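Local coordinates for protein homoprotocatechuate 2,3-dioxygenase (Brevibacterium fuscum, PDB 4Z6M) that probably catalyses the iron(II)-dependent, oxygen-consuming ring opening of homoprotocatechuate, as an extradiol dioxygenase, at residues E149-V163 against L204-S218. The protein carries 1 engineered substitution. Numbering follows the deposited sequence. Where two conformers were deposited one is given.
Sequences ELVRLDHFNQVTPDV and LTGGNGPRLHHVAFS. With FE2 (Fe (II) ion), chain E.
His155 and His214 bind one iron(II) ion from neighbouring antiparallel strands, each through NE2 at 2.2 Å. Glu267 and three waters complete the site. Each ring's other nitrogen donates: His155 ND1 gives a straight bond to the anti lone pair of Asp154 OD2 (2.7 Å), and His214 ND1 donates to His213 ND1 (2.8 Å). His213 NE2 is itself hydrogen-bonded to Trp304 O, which leaves ND1 to accept. Together with the iron bonds, these bonds hold both rings in rotation. Ala216 CB lies over one face of the His155 ring, and Asn157 CB over one face of His214.

Asn157 OD1 accepts from Thr205 OG1 on a lone pair in the carbonyl plane (2.7 Å). Asn157 ND2 donates to the oxygen of an iron-bound water (2.9 Å). Asn157 O takes both His213 N and His214 N, at a classic bulge. Asp154 and His155 form a second classic bulge against Ala216; Asp154 N donates to Ala216 O at 2.8 Å. One water accepts from Arg152 NE, donates to Asp154 OD1 and also meets Ser218 OG. Arg152 NH1 forms a salt bridge with Glu57. On the other side of strand 152-160, Thr205 N donates to Gln158 O (2.8 Å) in parallel pairing. This is the facial triad of two histidines and one carboxylate, on a sheet of the glyoxalase/dioxygenase superfamily.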
ATOM      1  N   GLU A 149      -2.296 -12.362  -2.570  1.00  7.23           N
ATOM      2  CA  GLU A 149      -3.595 -13.066  -2.497  1.00  7.42           C
ATOM      3  C   GLU A 149      -4.620 -12.655  -3.545  1.00  7.36           C
ATOM      4  O   GLU A 149      -4.943 -11.471  -3.700  1.00  7.57           O
ATOM      5  CB  GLU A 149      -4.219 -12.903  -1.117  1.00  8.35           C
ATOM      6  CG  GLU A 149      -5.418 -13.800  -0.865  1.00  9.11           C
ATOM      7  CD  GLU A 149      -5.053 -15.258  -0.653  1.00  9.60           C
ATOM      8  OE1 GLU A 149      -3.944 -15.547  -0.174  1.00  9.73           O
ATOM      9  OE2 GLU A 149      -5.905 -16.100  -0.953  1.00  9.65           O
ATOM     10  N   LEU A 150      -5.138 -13.659  -4.242  1.00  7.23           N
ATOM     11  CA  LEU A 150      -6.261 -13.488  -5.141  1.00  7.28           C
ATOM     12  C   LEU A 150      -7.557 -13.615  -4.380  1.00  7.09           C
ATOM     13  O   LEU A 150      -7.857 -14.645  -3.791  1.00  8.17           O
ATOM     14  CB  LEU A 150      -6.180 -14.523  -6.255  1.00  7.67           C
ATOM     15  CG  LEU A 150      -4.844 -14.557  -7.011  1.00  7.52           C
ATOM     16  CD1 LEU A 150      -4.945 -15.523  -8.186  1.00  8.10           C
ATOM     17  CD2 LEU A 150      -4.439 -13.184  -7.516  1.00  7.88           C
ATOM     18  N   VAL A 151      -8.339 -12.551  -4.377  1.00  6.90           N
ATOM     19  CA  VAL A 151      -9.474 -12.438  -3.453  1.00  7.61           C
ATOM     20  C   VAL A 151     -10.842 -12.728  -4.064  1.00  7.35           C
ATOM     21  O   VAL A 151     -11.733 -13.169  -3.347  1.00  7.52           O
ATOM     22  CB  VAL A 151      -9.464 -11.074  -2.721  1.00  8.45           C
ATOM     23  CG1 VAL A 151      -8.144 -10.881  -1.994  1.00 10.36           C
ATOM     24  CG2 VAL A 151      -9.724  -9.910  -3.652  1.00 10.04           C
ATOM     25  N   ARG A 152     -10.995 -12.509  -5.377  0.50  7.01           N
ATOM     26  CA  ARG A 152     -12.265 -12.749  -6.070  0.50  7.56           C
ATOM     27  C   ARG A 152     -11.970 -13.191  -7.489  0.50  7.43           C
ATOM     28  O   ARG A 152     -10.922 -12.837  -8.042  0.50  8.09           O
ATOM     29  CB  ARG A 152     -13.122 -11.487  -6.151  0.50  8.54           C
ATOM     30  CG  ARG A 152     -13.720 -11.019  -4.839  0.50  9.27           C
ATOM     31  CD  ARG A 152     -14.655  -9.843  -5.069  0.50 10.68           C
ATOM     32  NE  ARG A 152     -13.907  -8.673  -5.521  0.50 12.05           N
ATOM     33  CZ  ARG A 152     -13.214  -7.872  -4.719  0.50 11.76           C
ATOM     34  NH1 ARG A 152     -13.189  -8.093  -3.409  0.50 11.12           N
ATOM     35  NH2 ARG A 152     -12.556  -6.829  -5.219  0.50 11.47           N
ATOM     36  N   LEU A 153     -12.899 -13.930  -8.088  1.00  7.41           N
ATOM     37  CA  LEU A 153     -12.975 -13.999  -9.537  1.00  7.14           C
ATOM     38  C   LEU A 153     -13.623 -12.719 -10.036  1.00  7.33           C
ATOM     39  O   LEU A 153     -14.710 -12.362  -9.560  1.00  9.63           O
ATOM     40  CB  LEU A 153     -13.833 -15.188  -9.957  1.00  8.18           C
ATOM     41  CG  LEU A 153     -14.010 -15.325 -11.470  1.00  8.95           C
ATOM     42  CD1 LEU A 153     -12.700 -15.670 -12.136  1.00  9.72           C
ATOM     43  CD2 LEU A 153     -15.078 -16.347 -11.776  1.00 10.17           C
ATOM     44  N   ASP A 154     -13.024 -12.069 -11.020  1.00  6.91           N
ATOM     45  CA  ASP A 154     -13.622 -10.838 -11.545  1.00  7.64           C
ATOM     46  C   ASP A 154     -14.322 -10.938 -12.897  1.00  6.97           C
ATOM     47  O   ASP A 154     -15.451 -10.429 -13.029  1.00  7.85           O
ATOM     48  CB  ASP A 154     -12.627  -9.700 -11.600  1.00  8.56           C
ATOM     49  CG  ASP A 154     -13.335  -8.369 -11.846  1.00  9.33           C
ATOM     50  OD1 ASP A 154     -13.958  -7.831 -10.901  1.00 12.35           O
ATOM     51  OD2 ASP A 154     -13.335  -7.908 -13.003  1.00  8.17           O
ATOM     52  N   HIS A 155     -13.701 -11.561 -13.898  1.00  6.78           N
ATOM     53  CA  HIS A 155     -14.312 -11.593 -15.208  1.00  6.19           C
ATOM     54  C   HIS A 155     -13.649 -12.595 -16.138  1.00  6.34           C
ATOM     55  O   HIS A 155     -12.571 -13.127 -15.857  1.00  6.40           O
ATOM     56  CB  HIS A 155     -14.274 -10.189 -15.872  1.00  6.20           C
ATOM     57  CG  HIS A 155     -12.899  -9.647 -16.169  1.00  6.73           C
ATOM     58  ND1 HIS A 155     -12.219  -8.825 -15.298  1.00  6.38           N
ATOM     59  CD2 HIS A 155     -12.124  -9.725 -17.279  1.00  6.92           C
ATOM     60  CE1 HIS A 155     -11.080  -8.443 -15.855  1.00  6.06           C
ATOM     61  NE2 HIS A 155     -11.002  -8.976 -17.061  1.00  6.25           N
ATOM     62  N   PHE A 156     -14.311 -12.819 -17.269  1.00  6.87           N
ATOM     63  CA  PHE A 156     -13.757 -13.497 -18.419  1.00  7.90           C
ATOM     64  C   PHE A 156     -13.537 -12.500 -19.538  1.00  7.45           C
ATOM     65  O   PHE A 156     -14.140 -11.425 -19.560  1.00  8.19           O
ATOM     66  CB  PHE A 156     -14.736 -14.565 -18.942  1.00  8.07           C
ATOM     67  CG  PHE A 156     -15.291 -15.483 -17.871  1.00  7.63           C
ATOM     68  CD1 PHE A 156     -14.449 -16.211 -17.026  1.00  9.60           C
ATOM     69  CD2 PHE A 156     -16.664 -15.626 -17.722  1.00  8.65           C
ATOM     70  CE1 PHE A 156     -14.978 -17.076 -16.090  1.00 10.30           C
ATOM     71  CE2 PHE A 156     -17.190 -16.487 -16.779  1.00  9.79           C
ATOM     72  CZ  PHE A 156     -16.345 -17.194 -15.969  1.00 10.44           C
ATOM     73  N   ASN A 157     -12.717 -12.885 -20.512  1.00  6.65           N
ATOM     74  CA  ASN A 157     -12.567 -12.092 -21.729  1.00  6.81           C
ATOM     75  C   ASN A 157     -12.460 -13.058 -22.913  1.00  7.91           C
ATOM     76  O   ASN A 157     -11.649 -13.977 -22.879  1.00  8.46           O
ATOM     77  CB  ASN A 157     -11.345 -11.175 -21.623  1.00  7.26           C
ATOM     78  CG  ASN A 157     -11.229 -10.213 -22.789  1.00  8.25           C
ATOM     79  OD1 ASN A 157     -11.161 -10.621 -23.944  1.00  9.03           O
ATOM     80  ND2 ASN A 157     -11.211  -8.908 -22.482  1.00  8.81           N
ATOM     81  N   GLN A 158     -13.329 -12.853 -23.904  1.00  8.03           N
ATOM     82  CA  GLN A 158     -13.522 -13.738 -25.065  1.00  7.87           C
ATOM     83  C   GLN A 158     -13.011 -13.077 -26.334  1.00  7.99           C
ATOM     84  O   GLN A 158     -13.293 -11.903 -26.574  1.00  9.55           O
ATOM     85  CB  GLN A 158     -15.008 -13.981 -25.223  1.00  8.30           C
ATOM     86  CG  GLN A 158     -15.676 -14.579 -24.001  1.00  9.09           C
ATOM     87  CD  GLN A 158     -17.173 -14.634 -24.109  1.00  8.94           C
ATOM     88  OE1 GLN A 158     -17.901 -14.280 -23.195  1.00 10.38           O
ATOM     89  NE2 GLN A 158     -17.649 -15.083 -25.252  1.00 10.88           N
ATOM     90  N   VAL A 159     -12.304 -13.825 -27.168  1.00  9.10           N
ATOM     91  CA  VAL A 159     -11.939 -13.343 -28.492  1.00  9.11           C
ATOM     92  C   VAL A 159     -12.984 -13.818 -29.505  1.00  9.91           C
ATOM     93  O   VAL A 159     -13.277 -15.013 -29.603  1.00 10.33           O
ATOM     94  CB  VAL A 159     -10.545 -13.842 -28.932  1.00 10.11           C
ATOM     95  CG1 VAL A 159     -10.138 -13.159 -30.226  1.00 10.20           C
ATOM     96  CG2 VAL A 159      -9.473 -13.653 -27.871  1.00 10.85           C
ATOM     97  N   THR A 160     -13.518 -12.868 -30.270  1.00 10.48           N
ATOM     98  CA  THR A 160     -14.594 -13.142 -31.211  1.00 10.05           C
ATOM     99  C   THR A 160     -14.401 -12.213 -32.427  1.00  9.80           C
ATOM    100  O   THR A 160     -13.950 -11.083 -32.274  1.00  9.38           O
ATOM    101  CB  THR A 160     -15.991 -12.979 -30.535  1.00 11.43           C
ATOM    102  OG1 THR A 160     -17.000 -13.611 -31.325  1.00 11.05           O
ATOM    103  CG2 THR A 160     -16.369 -11.532 -30.320  1.00 12.09           C
ATOM    104  N   PRO A 161     -14.718 -12.689 -33.647  1.00 10.61           N
ATOM    105  CA  PRO A 161     -14.309 -11.882 -34.831  1.00 11.36           C
ATOM    106  C   PRO A 161     -15.163 -10.644 -35.086  1.00 11.53           C
ATOM    107  O   PRO A 161     -14.653  -9.686 -35.667  1.00 12.34           O
ATOM    108  CB  PRO A 161     -14.399 -12.878 -35.992  1.00 11.97           C
ATOM    109  CG  PRO A 161     -15.314 -13.946 -35.486  1.00 12.13           C
ATOM    110  CD  PRO A 161     -15.081 -14.064 -34.010  1.00 11.34           C
ATOM    111  N   ASP A 162     -16.442 -10.669 -34.694  1.00 10.70           N
ATOM    112  CA  ASP A 162     -17.393  -9.579 -34.963  1.00 12.95           C
ATOM    113  C   ASP A 162     -17.881  -9.029 -33.626  1.00 11.81           C
ATOM    114  O   ASP A 162     -18.775  -9.600 -32.993  1.00 12.46           O
ATOM    115  CB  ASP A 162     -18.565 -10.137 -35.803  1.00 13.83           C
ATOM    116  CG  ASP A 162     -19.571  -9.068 -36.245  1.00 14.16           C
ATOM    117  OD1 ASP A 162     -19.664  -7.986 -35.605  1.00 15.38           O
ATOM    118  OD2 ASP A 162     -20.325  -9.361 -37.208  1.00 17.72           O
ATOM    119  N   VAL A 163     -17.321  -7.904 -33.178  1.00 10.41           N
ATOM    120  CA  VAL A 163     -17.646  -7.434 -31.827  1.00 10.95           C
ATOM    121  C   VAL A 163     -19.081  -6.900 -31.727  1.00 10.28           C
ATOM    122  O   VAL A 163     -19.783  -7.263 -30.801  1.00 10.40           O
ATOM    123  CB  VAL A 163     -16.568  -6.485 -31.289  1.00 10.63           C
ATOM    124  CG1 VAL A 163     -16.954  -5.951 -29.915  1.00 10.51           C
ATOM    125  CG2 VAL A 163     -15.229  -7.230 -31.235  1.00 11.19           C
ATOM    126  N   LEU A 204     -15.406  -8.668 -24.752  1.00  7.86           N
ATOM    127  CA  LEU A 204     -15.143  -9.151 -26.105  1.00  8.72           C
ATOM    128  C   LEU A 204     -13.935  -8.397 -26.651  1.00  8.70           C
ATOM    129  O   LEU A 204     -13.876  -7.158 -26.623  1.00 10.00           O
ATOM    130  CB  LEU A 204     -16.338  -8.916 -27.012  1.00  9.35           C
ATOM    131  CG  LEU A 204     -17.669  -9.545 -26.612  1.00 10.56           C
ATOM    132  CD1 LEU A 204     -18.740  -9.164 -27.623  1.00 12.30           C
ATOM    133  CD2 LEU A 204     -17.537 -11.056 -26.444  1.00 11.22           C
ATOM    134  N   THR A 205     -12.976  -9.165 -27.127  1.00  8.25           N
ATOM    135  CA  THR A 205     -11.782  -8.692 -27.810  1.00  8.57           C
ATOM    136  C   THR A 205     -11.873  -9.151 -29.257  1.00  9.12           C
ATOM    137  O   THR A 205     -12.036 -10.343 -29.532  1.00  9.41           O
ATOM    138  CB  THR A 205     -10.501  -9.264 -27.172  1.00 10.23           C
ATOM    139  OG1 THR A 205     -10.437  -8.839 -25.790  1.00 10.13           O
ATOM    140  CG2 THR A 205      -9.275  -8.780 -27.901  1.00 11.56           C
ATOM    141  N   GLY A 206     -11.795  -8.203 -30.186  1.00  8.91           N
ATOM    142  CA  GLY A 206     -11.858  -8.574 -31.586  1.00 10.11           C
ATOM    143  C   GLY A 206     -10.678  -9.420 -32.008  1.00 11.16           C
ATOM    144  O   GLY A 206      -9.514  -9.088 -31.733  1.00 13.56           O
ATOM    145  N   GLY A 207     -10.969 -10.535 -32.672  1.00  9.69           N
ATOM    146  CA  GLY A 207      -9.916 -11.407 -33.145  1.00 10.66           C
ATOM    147  C   GLY A 207     -10.510 -12.713 -33.653  1.00 10.18           C
ATOM    148  O   GLY A 207     -11.719 -12.934 -33.605  1.00 10.59           O
ATOM    149  N   ASN A 208      -9.659 -13.589 -34.139  1.00 11.94           N
ATOM    150  CA  ASN A 208     -10.104 -14.898 -34.605  1.00 12.86           C
ATOM    151  C   ASN A 208     -10.690 -15.677 -33.424  1.00 11.13           C
ATOM    152  O   ASN A 208     -10.108 -15.704 -32.340  1.00 12.56           O
ATOM    153  CB  ASN A 208      -8.910 -15.660 -35.169  1.00 13.99           C
ATOM    154  CG  ASN A 208      -8.235 -14.939 -36.319  1.00 15.64           C
ATOM    155  OD1 ASN A 208      -8.801 -14.040 -36.943  1.00 16.05           O
ATOM    156  ND2 ASN A 208      -7.009 -15.329 -36.603  1.00 18.42           N
ATOM    157  N   GLY A 209     -11.873 -16.252 -33.596  1.00 12.04           N
ATOM    158  CA  GLY A 209     -12.495 -16.984 -32.497  1.00 11.98           C
ATOM    159  C   GLY A 209     -13.568 -17.958 -32.907  1.00 11.87           C
ATOM    160  O   GLY A 209     -13.858 -18.102 -34.105  1.00 13.33           O
ATOM    161  N   PRO A 210     -14.157 -18.669 -31.928  1.00 10.81           N
ATOM    162  CA  PRO A 210     -14.053 -18.433 -30.490  1.00 10.69           C
ATOM    163  C   PRO A 210     -12.710 -18.866 -29.881  1.00 10.26           C
ATOM    164  O   PRO A 210     -12.249 -19.993 -30.101  1.00 10.90           O
ATOM    165  CB  PRO A 210     -15.193 -19.271 -29.933  1.00 11.06           C
ATOM    166  CG  PRO A 210     -15.325 -20.439 -30.900  1.00 11.39           C
ATOM    167  CD  PRO A 210     -15.115 -19.757 -32.236  1.00 11.85           C
ATOM    168  N   ARG A 211     -12.110 -17.989 -29.079  1.00  9.73           N
ATOM    169  CA  ARG A 211     -11.005 -18.344 -28.220  1.00  9.43           C
ATOM    170  C   ARG A 211     -11.209 -17.610 -26.902  1.00  9.07           C
ATOM    171  O   ARG A 211     -11.860 -16.560 -26.865  1.00  9.54           O
ATOM    172  CB  ARG A 211      -9.662 -17.977 -28.833  1.00 10.39           C
ATOM    173  CG  ARG A 211      -9.239 -18.852 -30.010  1.00 11.52           C
ATOM    174  CD  ARG A 211      -7.869 -18.463 -30.527  1.00 12.80           C
ATOM    175  NE  ARG A 211      -7.986 -17.160 -31.141  1.00 15.29           N
ATOM    176  CZ  ARG A 211      -7.005 -16.291 -31.314  1.00 13.74           C
ATOM    177  NH1 ARG A 211      -5.763 -16.579 -30.959  1.00 15.36           N
ATOM    178  NH2 ARG A 211      -7.293 -15.115 -31.860  1.00 17.30           N
ATOM    179  N   LEU A 212     -10.644 -18.157 -25.830  1.00  9.43           N
ATOM    180  CA  LEU A 212     -10.692 -17.507 -24.535  1.00  8.74           C
ATOM    181  C   LEU A 212      -9.461 -16.652 -24.383  1.00  8.21           C
ATOM    182  O   LEU A 212      -8.329 -17.148 -24.406  1.00  9.35           O
ATOM    183  CB  LEU A 212     -10.775 -18.533 -23.390  1.00  9.79           C
ATOM    184  CG  LEU A 212     -10.655 -17.957 -21.968  1.00 11.17           C
ATOM    185  CD1 LEU A 212     -11.928 -17.225 -21.645  1.00 12.39           C
ATOM    186  CD2 LEU A 212     -10.328 -19.050 -20.960  1.00 13.18           C
ATOM    187  N   HIS A 213      -9.662 -15.347 -24.194  1.00  7.93           N
ATOM    188  CA  HIS A 213      -8.523 -14.471 -24.017  1.00  8.16           C
ATOM    189  C   HIS A 213      -7.911 -14.600 -22.618  1.00  7.45           C
ATOM    190  O   HIS A 213      -6.712 -14.846 -22.487  1.00  7.90           O
ATOM    191  CB  HIS A 213      -8.860 -13.011 -24.313  1.00  8.53           C
ATOM    192  CG  HIS A 213      -7.644 -12.184 -24.530  1.00  7.85           C
ATOM    193  ND1 HIS A 213      -6.845 -11.746 -23.499  1.00  8.49           N
ATOM    194  CD2 HIS A 213      -7.035 -11.776 -25.676  1.00  8.91           C
ATOM    195  CE1 HIS A 213      -5.807 -11.109 -23.990  1.00  8.07           C
ATOM    196  NE2 HIS A 213      -5.906 -11.100 -25.309  1.00  9.38           N
ATOM    197  N   HIS A 214      -8.734 -14.452 -21.580  1.00  7.14           N
ATOM    198  CA  HIS A 214      -8.247 -14.635 -20.202  1.00  6.99           C
ATOM    199  C   HIS A 214      -9.349 -14.843 -19.219  1.00  6.68           C
ATOM    200  O   HIS A 214     -10.527 -14.612 -19.522  1.00  7.30           O
ATOM    201  CB  HIS A 214      -7.361 -13.464 -19.757  1.00  6.97           C
ATOM    202  CG  HIS A 214      -7.995 -12.106 -19.840  1.00  6.89           C
ATOM    203  ND1 HIS A 214      -7.866 -11.291 -20.944  1.00  7.28           N
ATOM    204  CD2 HIS A 214      -8.673 -11.382 -18.926  1.00  6.99           C
ATOM    205  CE1 HIS A 214      -8.455 -10.125 -20.701  1.00  7.82           C
ATOM    206  NE2 HIS A 214      -8.979 -10.173 -19.494  1.00  7.06           N
ATOM    207  N   VAL A 215      -8.941 -15.299 -18.024  1.00  7.03           N
ATOM    208  CA  VAL A 215      -9.754 -15.258 -16.822  1.00  7.15           C
ATOM    209  C   VAL A 215      -9.049 -14.285 -15.889  1.00  7.27           C
ATOM    210  O   VAL A 215      -7.826 -14.339 -15.767  1.00  7.67           O
ATOM    211  CB  VAL A 215      -9.807 -16.665 -16.172  1.00  8.68           C
ATOM    212  CG1 VAL A 215     -10.627 -16.636 -14.898  1.00 10.27           C
ATOM    213  CG2 VAL A 215     -10.360 -17.681 -17.154  1.00  9.68           C
ATOM    214  N   ALA A 216      -9.819 -13.436 -15.209  1.00  6.53           N
ATOM    215  CA  ALA A 216      -9.271 -12.426 -14.314  1.00  6.56           C
ATOM    216  C   ALA A 216      -9.684 -12.627 -12.873  1.00  6.10           C
ATOM    217  O   ALA A 216     -10.869 -12.830 -12.591  1.00  6.96           O
ATOM    218  CB  ALA A 216      -9.718 -11.040 -14.752  1.00  6.64           C
ATOM    219  N   PHE A 217      -8.682 -12.531 -11.987  1.00  6.18           N
ATOM    220  CA  PHE A 217      -8.887 -12.532 -10.553  1.00  6.30           C
ATOM    221  C   PHE A 217      -8.489 -11.183  -9.975  1.00  7.36           C
ATOM    222  O   PHE A 217      -7.573 -10.541 -10.461  1.00  8.22           O
ATOM    223  CB  PHE A 217      -8.041 -13.605  -9.884  1.00  7.36           C
ATOM    224  CG  PHE A 217      -8.508 -14.997 -10.165  1.00  8.55           C
ATOM    225  CD1 PHE A 217      -8.027 -15.689 -11.273  1.00 10.26           C
ATOM    226  CD2 PHE A 217      -9.412 -15.619  -9.310  1.00  9.79           C
ATOM    227  CE1 PHE A 217      -8.464 -16.966 -11.533  1.00 12.26           C
ATOM    228  CE2 PHE A 217      -9.846 -16.905  -9.573  1.00 11.00           C
ATOM    229  CZ  PHE A 217      -9.372 -17.564 -10.689  1.00 11.69           C
ATOM    230  N   SER A 218      -9.177 -10.782  -8.908  0.60  7.29           N
ATOM    231  CA  SER A 218      -8.899  -9.532  -8.183  0.60  7.69           C
ATOM    232  C   SER A 218      -7.919  -9.737  -7.042  0.60  7.74           C
ATOM    233  O   SER A 218      -7.856 -10.814  -6.463  0.60  8.05           O
ATOM    234  CB  SER A 218     -10.178  -8.948  -7.571  0.60  8.41           C
ATOM    235  OG  SER A 218     -11.193  -8.736  -8.527  0.60 11.18           O
TER
HETATM  236 FE   FE2 E 401      -9.526  -8.244 -18.544  1.00  7.97          FE
HETATM  237  O   HOH W   1     -11.441  -5.849  -8.156  1.00 21.78           O
HETATM  238  O   HOH W   2     -14.238  -9.026  -8.501  1.00 23.77           O
HETATM  239  O   HOH W   3     -12.589  -6.333 -24.138  1.00 11.15           O
HETATM  240  O   HOH W   4     -11.197  -7.757 -19.823  1.00  7.24           O
HETATM  241  O   HOH W   5      -9.483  -6.296 -17.616  1.00  9.11           O
HETATM  242  O   HOH W   6      -8.261  -7.260 -20.065  1.00 10.35           O